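Local coordinates for 3-hydroxyisobutyryl-CoA hydrolase (Mycobacterium thermoresistibile, PDB 4HDT), which probably hydrolyses 3-hydroxy-2-methylpropanoyl-CoA to free 3-hydroxy-2-methylpropanoate and coenzyme A, and carries several bound zinc ions in the crystal, at residues I76-K81 against L305-R310; W91-Y95 against F147-V151; A169-A173 against L260-R264; L289-R294 against P344-F348; Y293-S299 against A337-V342. One frame throughout, in Å; residues are numbered along the deposited sequence.

Contact 1 of 5, residues I76-K81 against L305-R310; sequences IYHSAK and LVEGIR. With ZN (zinc ion), chain E.
Y77 and I309 run past each other in opposite directions, so that the start of the tyrosine side chain, CB, meets the branch methyl of the isoleucine, I309 CG2, at 3.5 Å. Farther along the same ring V306 stands across it at about a right angle, and Y77 CE1 touches V306 CG1 at 3.8 Å. In the conformer given, R310 lies beside Y77, pointing the same way; its aliphatic CG sits 3.9 Å from Y77 OH, while the guanidinium plane is turned 74° from the ring. The ring can reach along the partner helix because its CG is anti to the backbone N (chi1 174°). Segments 76-81 and 305-310, on helices 73-81 and 303-313 of the crotonase-like fold, run roughly antiparallel (147°), their axes 9.7 Å apart at closest approach. The small A80 faces the partner helix, its CB meeting V306 CG2 at 3.9 Å, and I76 and I309 cross at about a right angle, I76 CG2 touching I309 CD1 at 4.2 Å. No hydrogen bond crosses between the two segments. K81 bends over a face of the Y77 ring and makes a weak bond from NZ to Y77 OH; in the same conformer R310 NE forms a salt bridge with E307 OE1, coming from above the carboxylate plane, and E307 OE2 accepts from K321 N. H78 projects from the other side of its helix, where ND1 binds a zinc ion at 2.1 Å.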
# COMPACT_ATOMS: atom_id res chain seq x y z
N ILE A 76 -13.37 0.72 9.33
CA ILE A 76 -13.52 -0.59 8.68
C ILE A 76 -14.02 -1.58 9.73
O ILE A 76 -14.90 -2.40 9.47
CB ILE A 76 -12.19 -1.08 8.06
CG1 ILE A 76 -11.75 -0.11 6.95
CG2 ILE A 76 -12.33 -2.51 7.55
CD1 ILE A 76 -12.65 -0.11 5.74
N TYR A 77 -13.49 -1.46 10.94
CA TYR A 77 -13.87 -2.33 12.04
C TYR A 77 -15.35 -2.17 12.35
O TYR A 77 -16.10 -3.15 12.38
CB TYR A 77 -12.97 -2.02 13.24
CG TYR A 77 -13.29 -2.71 14.56
CD1 TYR A 77 -13.14 -4.09 14.70
CD2 TYR A 77 -13.63 -1.97 15.68
CE1 TYR A 77 -13.37 -4.72 15.90
CE2 TYR A 77 -13.89 -2.58 16.89
CZ TYR A 77 -13.75 -3.96 17.00
OH TYR A 77 -14.00 -4.56 18.21
N HIS A 78 -15.79 -0.93 12.53
CA HIS A 78 -17.22 -0.73 12.80
C HIS A 78 -18.11 -1.23 11.67
O HIS A 78 -19.20 -1.77 11.93
CB HIS A 78 -17.50 0.74 13.13
CG HIS A 78 -16.86 1.18 14.41
ND1 HIS A 78 -16.84 2.50 14.81
CD2 HIS A 78 -16.19 0.49 15.37
CE1 HIS A 78 -16.20 2.60 15.96
NE2 HIS A 78 -15.78 1.40 16.31
N SER A 79 -17.66 -1.08 10.42
CA SER A 79 -18.46 -1.57 9.30
C SER A 79 -18.53 -3.10 9.22
O SER A 79 -19.58 -3.68 8.95
CB SER A 79 -17.91 -1.00 7.97
OG SER A 79 -18.73 -1.36 6.89
N ALA A 80 -17.40 -3.75 9.45
CA ALA A 80 -17.33 -5.21 9.43
C ALA A 80 -18.21 -5.83 10.50
O ALA A 80 -18.77 -6.89 10.28
CB ALA A 80 -15.89 -5.69 9.59
N LYS A 81 -18.34 -5.16 11.63
CA LYS A 81 -19.25 -5.64 12.70
C LYS A 81 -20.73 -5.42 12.34
O LYS A 81 -21.61 -6.16 12.82
CB LYS A 81 -18.85 -5.03 14.06
CG LYS A 81 -17.48 -5.50 14.56
CD LYS A 81 -17.24 -5.25 16.05
CE LYS A 81 -17.04 -3.77 16.38
NZ LYS A 81 -17.04 -3.51 17.86
N LEU A 305 -10.46 -10.62 10.29
CA LEU A 305 -10.42 -9.18 10.08
C LEU A 305 -10.85 -8.43 11.35
O LEU A 305 -10.17 -7.52 11.81
CB LEU A 305 -11.28 -8.75 8.90
CG LEU A 305 -11.21 -7.26 8.60
CD1 LEU A 305 -9.82 -6.78 8.24
CD2 LEU A 305 -12.23 -6.88 7.55
N VAL A 306 -11.94 -8.86 11.96
CA VAL A 306 -12.45 -8.21 13.18
C VAL A 306 -11.48 -8.41 14.36
O VAL A 306 -11.14 -7.47 15.08
CB VAL A 306 -13.88 -8.71 13.47
CG1 VAL A 306 -14.36 -8.28 14.85
CG2 VAL A 306 -14.81 -8.24 12.37
N GLU A 307 -11.04 -9.65 14.53
CA GLU A 307 -10.13 -10.01 15.60
C GLU A 307 -8.81 -9.26 15.43
O GLU A 307 -8.24 -8.75 16.41
CB GLU A 307 -9.93 -11.53 15.61
CG GLU A 307 -8.89 -12.03 16.60
CD GLU A 307 -9.19 -11.79 18.05
OE1 GLU A 307 -10.25 -11.26 18.42
OE2 GLU A 307 -8.36 -12.15 18.89
N GLY A 308 -8.30 -9.23 14.19
CA GLY A 308 -7.04 -8.54 13.90
C GLY A 308 -7.08 -7.06 14.21
O GLY A 308 -6.21 -6.52 14.90
N ILE A 309 -8.11 -6.38 13.75
CA ILE A 309 -8.20 -4.96 14.01
C ILE A 309 -8.47 -4.73 15.49
O ILE A 309 -7.93 -3.81 16.08
CB ILE A 309 -9.29 -4.31 13.17
CG1 ILE A 309 -8.96 -4.36 11.67
CG2 ILE A 309 -9.55 -2.88 13.64
CD1 ILE A 309 -10.10 -3.93 10.78
N ARG A 310 -9.34 -5.54 16.11
CA ARG A 310 -9.60 -5.44 17.56
C ARG A 310 -8.32 -5.47 18.37
O ARG A 310 -8.09 -4.65 19.28
CB ARG A 310 -10.52 -6.58 18.04
CG ARG A 310 -10.92 -6.50 19.52
CD ARG A 310 -11.22 -7.88 20.11
NE ARG A 310 -10.05 -8.76 20.11
CZ ARG A 310 -8.97 -8.56 20.85
NH1 ARG A 310 -8.90 -7.49 21.63
NH2 ARG A 310 -7.95 -9.41 20.80
ZN ZN E . -17.54 4.28 14.03

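Contact 2 of 5, residues W91-Y95 against F147-V151; sequences WFDEY and FIPDV
D150 holds its carboxylate between its own backbone N and carbonyl carbon (chi1 66°), while Y95 has CG anti to its carbonyl carbon (chi1 -60°), and together these turns bring Y95 OH to D150 OD2 at 2.6 Å. The hydroxyl donates to the anti lone pair of OD2, which lies at the edge of the tyrosine ring. A water donates to the same oxygen and to E94 OE1, joining two carboxylates whose oxygens lie 4.3 Å apart. V151 CG1 packs against the E94 carboxylate, 3.3 Å from E94 CD. W91 and F147 arrive from opposite directions with planes only 16° apart, yet slid so far that contact is between W91 CZ2 and F147 CZ, at 3.6 Å. All six touching residues are buried. Within the crotonase-like fold the contact fastens helix 85-103 to the loop leading into helix 153-158, with helix 285-299 alongside, where S296 also bonds Y95 OH, and helix 266-279 covering I148 and P149.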
# COMPACT_ATOMS: atom_id res chain seq x y z
N TRP A 91 -13.94 1.23 -0.22
CA TRP A 91 -12.98 0.52 -1.10
C TRP A 91 -13.33 0.76 -2.56
O TRP A 91 -12.43 0.90 -3.39
CB TRP A 91 -12.99 -0.96 -0.79
CG TRP A 91 -12.36 -1.34 0.49
CD1 TRP A 91 -11.29 -0.75 1.06
CD2 TRP A 91 -12.72 -2.41 1.35
NE1 TRP A 91 -10.96 -1.37 2.23
CE2 TRP A 91 -11.83 -2.41 2.43
CE3 TRP A 91 -13.72 -3.38 1.31
CZ2 TRP A 91 -11.90 -3.37 3.49
CZ3 TRP A 91 -13.79 -4.34 2.34
CH2 TRP A 91 -12.90 -4.31 3.41
N PHE A 92 -14.61 0.78 -2.89
CA PHE A 92 -15.03 1.07 -4.27
C PHE A 92 -14.45 2.41 -4.74
O PHE A 92 -13.81 2.50 -5.79
CB PHE A 92 -16.57 1.04 -4.34
CG PHE A 92 -17.13 0.97 -5.72
CD1 PHE A 92 -17.43 2.11 -6.43
CD2 PHE A 92 -17.43 -0.25 -6.29
CE1 PHE A 92 -17.97 2.04 -7.71
CE2 PHE A 92 -17.96 -0.34 -7.56
CZ PHE A 92 -18.22 0.81 -8.27
N ASP A 93 -14.64 3.47 -3.97
CA ASP A 93 -14.15 4.79 -4.29
C ASP A 93 -12.61 4.87 -4.20
O ASP A 93 -11.96 5.51 -5.02
CB ASP A 93 -14.79 5.84 -3.38
CG ASP A 93 -16.26 6.09 -3.71
OD1 ASP A 93 -16.71 5.87 -4.88
OD2 ASP A 93 -17.01 6.54 -2.79
N GLU A 94 -12.04 4.20 -3.20
CA GLU A 94 -10.60 4.25 -3.02
C GLU A 94 -9.86 3.56 -4.16
O GLU A 94 -8.89 4.11 -4.68
CB GLU A 94 -10.19 3.59 -1.70
CG GLU A 94 -8.70 3.69 -1.39
CD GLU A 94 -8.33 2.95 -0.13
OE1 GLU A 94 -8.91 1.87 0.08
OE2 GLU A 94 -7.46 3.42 0.64
N TYR A 95 -10.34 2.40 -4.56
CA TYR A 95 -9.66 1.65 -5.61
C TYR A 95 -9.84 2.36 -6.95
O TYR A 95 -8.93 2.37 -7.78
CB TYR A 95 -10.07 0.19 -5.70
CG TYR A 95 -9.83 -0.67 -4.44
CD1 TYR A 95 -9.22 -0.16 -3.30
CD2 TYR A 95 -10.27 -1.96 -4.40
CE1 TYR A 95 -9.06 -0.92 -2.15
CE2 TYR A 95 -10.11 -2.74 -3.26
CZ TYR A 95 -9.54 -2.22 -2.14
OH TYR A 95 -9.47 -3.05 -1.03
N PHE A 147 -6.05 -9.09 7.22
CA PHE A 147 -6.45 -8.49 5.94
C PHE A 147 -5.39 -8.83 4.91
O PHE A 147 -4.35 -9.49 5.24
CB PHE A 147 -6.68 -6.97 6.14
CG PHE A 147 -7.38 -6.24 5.02
CD1 PHE A 147 -8.63 -6.61 4.58
CD2 PHE A 147 -6.80 -5.09 4.49
CE1 PHE A 147 -9.27 -5.85 3.60
CE2 PHE A 147 -7.44 -4.32 3.53
CZ PHE A 147 -8.65 -4.73 3.03
N ILE A 148 -5.62 -8.44 3.66
CA ILE A 148 -4.74 -8.76 2.53
C ILE A 148 -4.37 -7.44 1.87
O ILE A 148 -5.25 -6.59 1.70
CB ILE A 148 -5.44 -9.73 1.55
CG1 ILE A 148 -5.79 -11.09 2.22
CG2 ILE A 148 -4.60 -9.95 0.30
CD1 ILE A 148 -7.10 -11.14 2.96
N PRO A 149 -3.09 -7.26 1.46
CA PRO A 149 -2.70 -6.02 0.80
C PRO A 149 -3.64 -5.66 -0.34
O PRO A 149 -3.92 -6.50 -1.22
CB PRO A 149 -1.28 -6.31 0.28
CG PRO A 149 -0.75 -7.32 1.28
CD PRO A 149 -1.94 -8.15 1.69
N ASP A 150 -4.12 -4.45 -0.30
CA ASP A 150 -5.05 -3.92 -1.31
C ASP A 150 -4.50 -2.66 -1.91
O ASP A 150 -3.33 -2.50 -2.04
CB ASP A 150 -6.45 -3.76 -0.66
CG ASP A 150 -6.52 -2.70 0.44
OD1 ASP A 150 -5.44 -2.34 1.02
OD2 ASP A 150 -7.70 -2.23 0.70
N VAL A 151 -5.37 -1.77 -2.34
CA VAL A 151 -5.05 -0.49 -2.96
C VAL A 151 -4.02 -0.59 -4.10
O VAL A 151 -3.28 0.34 -4.36
CB VAL A 151 -4.73 0.61 -1.90
CG1 VAL A 151 -5.93 0.83 -0.98
CG2 VAL A 151 -3.49 0.29 -1.09
O HOH W 1 -8.16 0.06 1.83

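Contact 3 of 5, residues A169-A173 against L260-R264; sequences ALTGA and LIATR
The guanidinium of R264 turns its edge to the carbonyl oxygen of T171, while one of its faces carries L260 CD1 from its own segment, off-centre, near the edge of the group. This joins the C-terminal ends of two helices, 164-171 and 252-261, in the helix-rich part of the crotonase-like fold. The grip is side-on, two nitrogens closing on one oxygen: R264 NE reaches T171 O at 3.0 Å and R264 NH2 reaches it at 2.9 Å. Both donors keep the oxygen within 3° of the guanidinium plane, but only NH2 lies in the carbonyl plane; NE comes from above it. A long, flat donor suits this place, since the last carbonyls of a helix lack the usual amides ahead of them, and the positive charge would favour that negative end of the dipole. R264 reaches back because a type I turn from I261 to R264 reverses the chain and its own side chain bends at chi2 (-50°). G172 follows the helix with positive phi, a conformation that suits glycine. Beside the polar grip lies an apolar layer: T171 CG2 meets I261 CG1 at 3.9 Å and A173 CB meets L260 CD2 at 3.8 Å, with Y234 and L269 packed around it. T171 OG1, also bonded to H167 O, accepts from A173 N at 3.1 Å, closing an ST turn.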
# COMPACT_ATOMS: atom_id res chain seq x y z
N ALA A 169 5.05 -8.86 1.63
CA ALA A 169 3.59 -9.12 1.81
C ALA A 169 3.32 -10.09 2.97
O ALA A 169 2.33 -9.93 3.70
CB ALA A 169 3.03 -9.69 0.53
N LEU A 170 4.18 -11.10 3.15
CA LEU A 170 3.93 -12.13 4.17
C LEU A 170 4.44 -11.71 5.52
O LEU A 170 3.80 -11.96 6.55
CB LEU A 170 4.53 -13.46 3.71
CG LEU A 170 3.90 -14.04 2.46
CD1 LEU A 170 4.56 -15.38 2.13
CD2 LEU A 170 2.39 -14.21 2.50
N THR A 171 5.61 -11.05 5.55
CA THR A 171 6.10 -10.50 6.82
C THR A 171 5.25 -9.32 7.25
O THR A 171 5.03 -9.13 8.44
CB THR A 171 7.57 -10.04 6.80
OG1 THR A 171 7.76 -8.94 5.89
CG2 THR A 171 8.53 -11.25 6.46
N GLY A 172 4.83 -8.52 6.28
CA GLY A 172 4.22 -7.21 6.57
C GLY A 172 5.15 -6.20 7.21
O GLY A 172 4.68 -5.19 7.80
N ALA A 173 6.45 -6.46 7.12
CA ALA A 173 7.48 -5.63 7.75
C ALA A 173 7.77 -4.37 6.95
O ALA A 173 7.71 -4.36 5.71
CB ALA A 173 8.76 -6.42 7.92
N LEU A 260 8.28 -13.59 12.32
CA LEU A 260 7.28 -12.51 12.09
C LEU A 260 6.06 -13.06 11.35
O LEU A 260 4.91 -12.81 11.75
CB LEU A 260 7.89 -11.28 11.42
CG LEU A 260 7.04 -10.02 11.30
CD1 LEU A 260 6.48 -9.63 12.65
CD2 LEU A 260 7.79 -8.84 10.69
N ILE A 261 6.30 -13.87 10.33
CA ILE A 261 5.23 -14.50 9.57
C ILE A 261 4.34 -15.33 10.48
O ILE A 261 3.11 -15.36 10.34
CB ILE A 261 5.81 -15.38 8.42
CG1 ILE A 261 6.46 -14.47 7.39
CG2 ILE A 261 4.73 -16.24 7.77
CD1 ILE A 261 7.29 -15.22 6.38
N ALA A 262 4.97 -16.03 11.41
CA ALA A 262 4.29 -16.95 12.26
C ALA A 262 3.36 -16.24 13.21
O ALA A 262 2.51 -16.89 13.80
CB ALA A 262 5.31 -17.80 13.01
N THR A 263 3.49 -14.93 13.38
CA THR A 263 2.51 -14.15 14.16
C THR A 263 1.28 -13.68 13.38
O THR A 263 0.35 -13.15 13.99
CB THR A 263 3.12 -12.87 14.78
OG1 THR A 263 3.42 -11.89 13.76
CG2 THR A 263 4.36 -13.20 15.67
N ARG A 264 1.27 -13.88 12.06
CA ARG A 264 0.25 -13.28 11.21
C ARG A 264 -0.90 -14.23 11.04
O ARG A 264 -0.82 -15.43 11.37
CB ARG A 264 0.85 -12.90 9.85
CG ARG A 264 2.07 -12.02 9.85
CD ARG A 264 1.90 -10.81 10.72
NE ARG A 264 2.92 -9.82 10.46
CZ ARG A 264 3.03 -8.67 11.12
NH1 ARG A 264 2.25 -8.39 12.16
NH2 ARG A 264 3.95 -7.80 10.77

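Contact 4 of 5, residues L289-R294 against P344-F348; sequences LRQEYR and PELTF
L346 sits at the apolar centre, its CD2 against L289 CB at 3.8 Å and its CB against Y293 CD2 at 3.9 Å. This is how the irregular C-terminal tail of the crotonase-like chain is laid along helix 285-299: a branched leucine enters the groove between side chains one helical turn apart, and the tyrosine ring lies obliquely across it. F348 extends the apolar strip, CZ reaching L289 CB. R290 bends at chi3 (-133°) so that a face of its guanidinium meets the edge of the F348 ring, the two planes 87° apart, and its NH1 makes only a weak bond to L346 O; its NE has a salt bridge to D287.

Farther out, the polar rim is bridged by solvent. One water donates to R290 O and E345 OE1 and accepts from L346 N, so it satisfies a backbone amide beside the leucine; a second links Y293 OH with the carbonyl O of P344, a proline preceded by a cis peptide bond. At the polar edge R294 runs extended to E345, which folds back at chi2, and takes its carboxylate side-on: NE meets E345 OE1 at 3.0 Å, and NH2 meets E345 OE2 at 2.8 Å from above the carboxylate plane.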
# COMPACT_ATOMS: atom_id res chain seq x y z
N LEU A 289 -7.06 -4.56 -9.24
CA LEU A 289 -7.95 -3.98 -8.22
C LEU A 289 -9.28 -4.72 -8.15
O LEU A 289 -9.88 -4.79 -7.11
CB LEU A 289 -8.18 -2.49 -8.50
CG LEU A 289 -6.94 -1.62 -8.23
CD1 LEU A 289 -7.00 -0.26 -8.93
CD2 LEU A 289 -6.75 -1.44 -6.76
N ARG A 290 -9.78 -5.21 -9.29
CA ARG A 290 -11.04 -5.98 -9.25
C ARG A 290 -10.91 -7.23 -8.39
O ARG A 290 -11.82 -7.60 -7.68
CB ARG A 290 -11.47 -6.44 -10.65
CG ARG A 290 -11.89 -5.38 -11.59
CD ARG A 290 -12.28 -6.08 -12.91
NE ARG A 290 -11.70 -5.41 -14.08
CZ ARG A 290 -12.29 -4.41 -14.73
NH1 ARG A 290 -13.49 -3.94 -14.36
NH2 ARG A 290 -11.65 -3.86 -15.73
N GLN A 291 -9.75 -7.90 -8.49
CA GLN A 291 -9.46 -9.07 -7.69
C GLN A 291 -9.34 -8.67 -6.23
O GLN A 291 -9.91 -9.31 -5.34
CB GLN A 291 -8.17 -9.73 -8.16
CG GLN A 291 -7.73 -10.96 -7.39
CD GLN A 291 -6.64 -11.69 -8.15
OE1 GLN A 291 -6.92 -12.51 -9.03
NE2 GLN A 291 -5.41 -11.35 -7.86
N GLU A 292 -8.60 -7.60 -5.98
CA GLU A 292 -8.42 -7.14 -4.61
C GLU A 292 -9.77 -6.79 -3.98
O GLU A 292 -10.00 -7.00 -2.78
CB GLU A 292 -7.51 -5.92 -4.58
CG GLU A 292 -6.02 -6.21 -4.82
CD GLU A 292 -5.14 -4.97 -4.85
OE1 GLU A 292 -5.64 -3.87 -4.56
OE2 GLU A 292 -3.93 -5.09 -5.18
N TYR A 293 -10.68 -6.25 -4.76
CA TYR A 293 -11.98 -5.87 -4.21
C TYR A 293 -12.77 -7.11 -3.78
O TYR A 293 -13.39 -7.11 -2.72
CB TYR A 293 -12.77 -5.07 -5.26
CG TYR A 293 -14.11 -4.56 -4.79
CD1 TYR A 293 -14.19 -3.48 -3.89
CD2 TYR A 293 -15.28 -5.13 -5.26
CE1 TYR A 293 -15.39 -3.01 -3.45
CE2 TYR A 293 -16.49 -4.67 -4.82
CZ TYR A 293 -16.56 -3.61 -3.92
OH TYR A 293 -17.84 -3.21 -3.53
N ARG A 294 -12.75 -8.17 -4.59
CA ARG A 294 -13.38 -9.45 -4.19
C ARG A 294 -12.78 -9.94 -2.86
O ARG A 294 -13.50 -10.34 -1.95
CB ARG A 294 -13.20 -10.55 -5.24
CG ARG A 294 -13.92 -10.25 -6.55
CD ARG A 294 -13.58 -11.28 -7.61
NE ARG A 294 -14.52 -11.30 -8.72
CZ ARG A 294 -14.49 -12.19 -9.72
NH1 ARG A 294 -13.54 -13.13 -9.77
NH2 ARG A 294 -15.41 -12.15 -10.68
N PRO A 344 -22.26 -5.59 -6.93
CA PRO A 344 -21.57 -5.37 -8.18
C PRO A 344 -20.08 -5.63 -8.03
O PRO A 344 -19.53 -5.46 -6.95
CB PRO A 344 -21.81 -3.88 -8.46
CG PRO A 344 -21.88 -3.28 -7.12
CD PRO A 344 -22.66 -4.31 -6.31
N GLU A 345 -19.46 -6.02 -9.13
CA GLU A 345 -18.01 -6.04 -9.21
C GLU A 345 -17.51 -4.59 -9.22
O GLU A 345 -18.26 -3.64 -9.50
CB GLU A 345 -17.57 -6.74 -10.48
CG GLU A 345 -18.03 -8.18 -10.62
CD GLU A 345 -17.20 -9.22 -9.88
OE1 GLU A 345 -16.21 -8.89 -9.22
OE2 GLU A 345 -17.54 -10.41 -9.96
N LEU A 346 -16.22 -4.41 -8.94
CA LEU A 346 -15.60 -3.08 -9.00
C LEU A 346 -15.57 -2.70 -10.50
O LEU A 346 -15.16 -3.51 -11.35
CB LEU A 346 -14.19 -3.13 -8.40
CG LEU A 346 -13.37 -1.85 -8.53
CD1 LEU A 346 -13.98 -0.75 -7.69
CD2 LEU A 346 -11.93 -2.03 -8.12
N THR A 347 -16.06 -1.50 -10.81
CA THR A 347 -16.03 -0.96 -12.17
C THR A 347 -15.42 0.45 -12.17
O THR A 347 -15.35 1.11 -11.13
CB THR A 347 -17.45 -0.90 -12.79
OG1 THR A 347 -18.32 -0.14 -11.93
CG2 THR A 347 -17.97 -2.30 -12.92
N PHE A 348 -14.93 0.87 -13.34
CA PHE A 348 -14.12 2.09 -13.46
C PHE A 348 -14.67 3.12 -14.42
O PHE A 348 -13.95 4.01 -14.88
CB PHE A 348 -12.71 1.72 -13.87
CG PHE A 348 -12.05 0.82 -12.89
CD1 PHE A 348 -12.19 -0.55 -13.01
CD2 PHE A 348 -11.27 1.33 -11.88
CE1 PHE A 348 -11.61 -1.40 -12.10
CE2 PHE A 348 -10.67 0.49 -10.98
CZ PHE A 348 -10.84 -0.88 -11.08
O HOH W 2 -14.62 -6.80 -8.24
O HOH W 3 -19.97 -5.14 -4.19

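Contact 5 of 5, residues Y293-S299 against A337-V342; sequences YRVSCAS and AYFAPV
V295 and A298 form the tight part of this contact, pressed against Y338 and F339 where the chain following helix 332-336 crosses helix 285-299 of the crotonase-like fold. V295 CG2 lies over the face of the F339 ring, a CH-pi contact 4.1 Å from the centroid, and V295 CA gives a C-H...O contact to Y338 O. The short A298 suits the close approach, its CB meeting Y338 CA at 3.6 Å. With CG anti to the carbonyl carbon (chi1 -78°), the Y338 ring is carried along the helix past A298 to S299, its edge toward V295 O. V342 CG2 adds an apolar touch on Y293 CE2 at 3.9 Å. R278 makes a cation-pi pair with F339, and helix 266-279 packs on both aromatic residues of the loop.

Toward solvent the packing gives way to water and a long aliphatic chain. P341 CA lies over one face of the R294 guanidinium, whose salt-bridge partner is E345. At the guanidinium edge a water accepts from R294 NH1 at 2.8 Å and donates to F339 O at 3.2 Å.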
# COMPACT_ATOMS: atom_id res chain seq x y z
N TYR A 293 -10.68 -6.25 -4.76
CA TYR A 293 -11.98 -5.87 -4.21
C TYR A 293 -12.77 -7.11 -3.78
O TYR A 293 -13.39 -7.11 -2.72
CB TYR A 293 -12.77 -5.07 -5.26
CG TYR A 293 -14.11 -4.56 -4.79
CD1 TYR A 293 -14.19 -3.48 -3.89
CD2 TYR A 293 -15.28 -5.13 -5.26
CE1 TYR A 293 -15.39 -3.01 -3.45
CE2 TYR A 293 -16.49 -4.67 -4.82
CZ TYR A 293 -16.56 -3.61 -3.92
OH TYR A 293 -17.84 -3.21 -3.53
N ARG A 294 -12.75 -8.17 -4.59
CA ARG A 294 -13.38 -9.45 -4.19
C ARG A 294 -12.78 -9.94 -2.86
O ARG A 294 -13.50 -10.34 -1.95
CB ARG A 294 -13.20 -10.55 -5.24
CG ARG A 294 -13.92 -10.25 -6.55
CD ARG A 294 -13.58 -11.28 -7.61
NE ARG A 294 -14.52 -11.30 -8.72
CZ ARG A 294 -14.49 -12.19 -9.72
NH1 ARG A 294 -13.54 -13.13 -9.77
NH2 ARG A 294 -15.41 -12.15 -10.68
N VAL A 295 -11.46 -9.87 -2.76
CA VAL A 295 -10.76 -10.34 -1.56
C VAL A 295 -11.13 -9.51 -0.34
O VAL A 295 -11.44 -10.07 0.73
CB VAL A 295 -9.24 -10.38 -1.79
CG1 VAL A 295 -8.43 -10.63 -0.53
CG2 VAL A 295 -8.89 -11.44 -2.86
N SER A 296 -11.13 -8.18 -0.49
CA SER A 296 -11.51 -7.29 0.63
C SER A 296 -12.95 -7.53 1.07
O SER A 296 -13.21 -7.64 2.25
CB SER A 296 -11.27 -5.82 0.27
OG SER A 296 -9.89 -5.58 -0.02
N CYS A 297 -13.86 -7.62 0.11
CA CYS A 297 -15.26 -7.92 0.40
C CYS A 297 -15.41 -9.23 1.16
O CYS A 297 -16.19 -9.30 2.13
CB CYS A 297 -16.05 -7.98 -0.89
SG CYS A 297 -16.43 -6.36 -1.61
N ALA A 298 -14.69 -10.27 0.72
CA ALA A 298 -14.72 -11.56 1.42
C ALA A 298 -14.19 -11.43 2.86
O ALA A 298 -14.79 -12.00 3.80
CB ALA A 298 -13.94 -12.60 0.63
N SER A 299 -13.12 -10.65 3.03
CA SER A 299 -12.52 -10.47 4.35
C SER A 299 -13.52 -9.83 5.35
O SER A 299 -13.44 -10.08 6.55
CB SER A 299 -11.26 -9.64 4.27
OG SER A 299 -11.61 -8.28 4.24
N ALA A 337 -12.48 -19.20 -1.45
CA ALA A 337 -13.66 -18.39 -1.07
C ALA A 337 -13.42 -16.88 -1.14
O ALA A 337 -14.34 -16.12 -1.38
CB ALA A 337 -14.12 -18.77 0.32
N TYR A 338 -12.18 -16.44 -0.95
CA TYR A 338 -11.88 -15.01 -0.99
C TYR A 338 -11.90 -14.42 -2.39
O TYR A 338 -11.97 -13.21 -2.55
CB TYR A 338 -10.55 -14.71 -0.33
CG TYR A 338 -10.57 -14.69 1.19
CD1 TYR A 338 -10.66 -15.88 1.91
CD2 TYR A 338 -10.41 -13.51 1.87
CE1 TYR A 338 -10.65 -15.87 3.31
CE2 TYR A 338 -10.36 -13.48 3.26
CZ TYR A 338 -10.48 -14.65 3.97
OH TYR A 338 -10.41 -14.60 5.34
N PHE A 339 -11.89 -15.28 -3.41
CA PHE A 339 -11.82 -14.85 -4.79
C PHE A 339 -13.16 -14.99 -5.49
O PHE A 339 -13.23 -14.78 -6.70
CB PHE A 339 -10.72 -15.65 -5.52
CG PHE A 339 -9.36 -15.39 -4.97
CD1 PHE A 339 -8.62 -14.32 -5.43
CD2 PHE A 339 -8.81 -16.19 -3.97
CE1 PHE A 339 -7.38 -14.03 -4.88
CE2 PHE A 339 -7.56 -15.92 -3.44
CZ PHE A 339 -6.85 -14.84 -3.89
N ALA A 340 -14.22 -15.24 -4.73
CA ALA A 340 -15.55 -15.37 -5.29
C ALA A 340 -16.03 -14.06 -5.91
O ALA A 340 -15.71 -12.94 -5.42
CB ALA A 340 -16.53 -15.85 -4.25
N PRO A 341 -16.79 -14.18 -7.02
CA PRO A 341 -17.47 -13.02 -7.60
C PRO A 341 -18.32 -12.30 -6.60
O PRO A 341 -18.91 -12.93 -5.71
CB PRO A 341 -18.42 -13.64 -8.63
CG PRO A 341 -17.78 -14.92 -9.02
CD PRO A 341 -16.96 -15.39 -7.84
N VAL A 342 -18.45 -11.00 -6.79
CA VAL A 342 -19.33 -10.18 -5.97
C VAL A 342 -20.20 -9.34 -6.90
O VAL A 342 -19.92 -9.25 -8.09
CB VAL A 342 -18.52 -9.29 -5.01
CG1 VAL A 342 -17.70 -10.16 -4.07
CG2 VAL A 342 -17.66 -8.28 -5.77
O HOH W 4 -15.30 -12.48 -2.73
O HOH W 5 -11.11 -13.08 -8.31

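In the fold
Contact 2 is the core of the set, with every touching residue buried, about 9 Å from the chain's centre to its own; the other four are partly buried and lie 15 to 19 Å out. Helix 285-299 carries both contact 4 and contact 5, which share Y293 and R294 and receive successive parts of the C-terminal chain, and its S296 reaches Y95 of contact 2. Contact 1 touches contact 2 through L305 on F147 and I76 on W91. Contact 3 stands apart, touching none of the others. Chemistry follows place: two carboxylates joined by a water, one also bonded by a tyrosine hydroxyl, in contact 2; mainly apolar helix packing in contact 1; an arginine on a helix end in contact 3; a salt bridge and waters at the outer edge of contact 4, waters at that of contact 5.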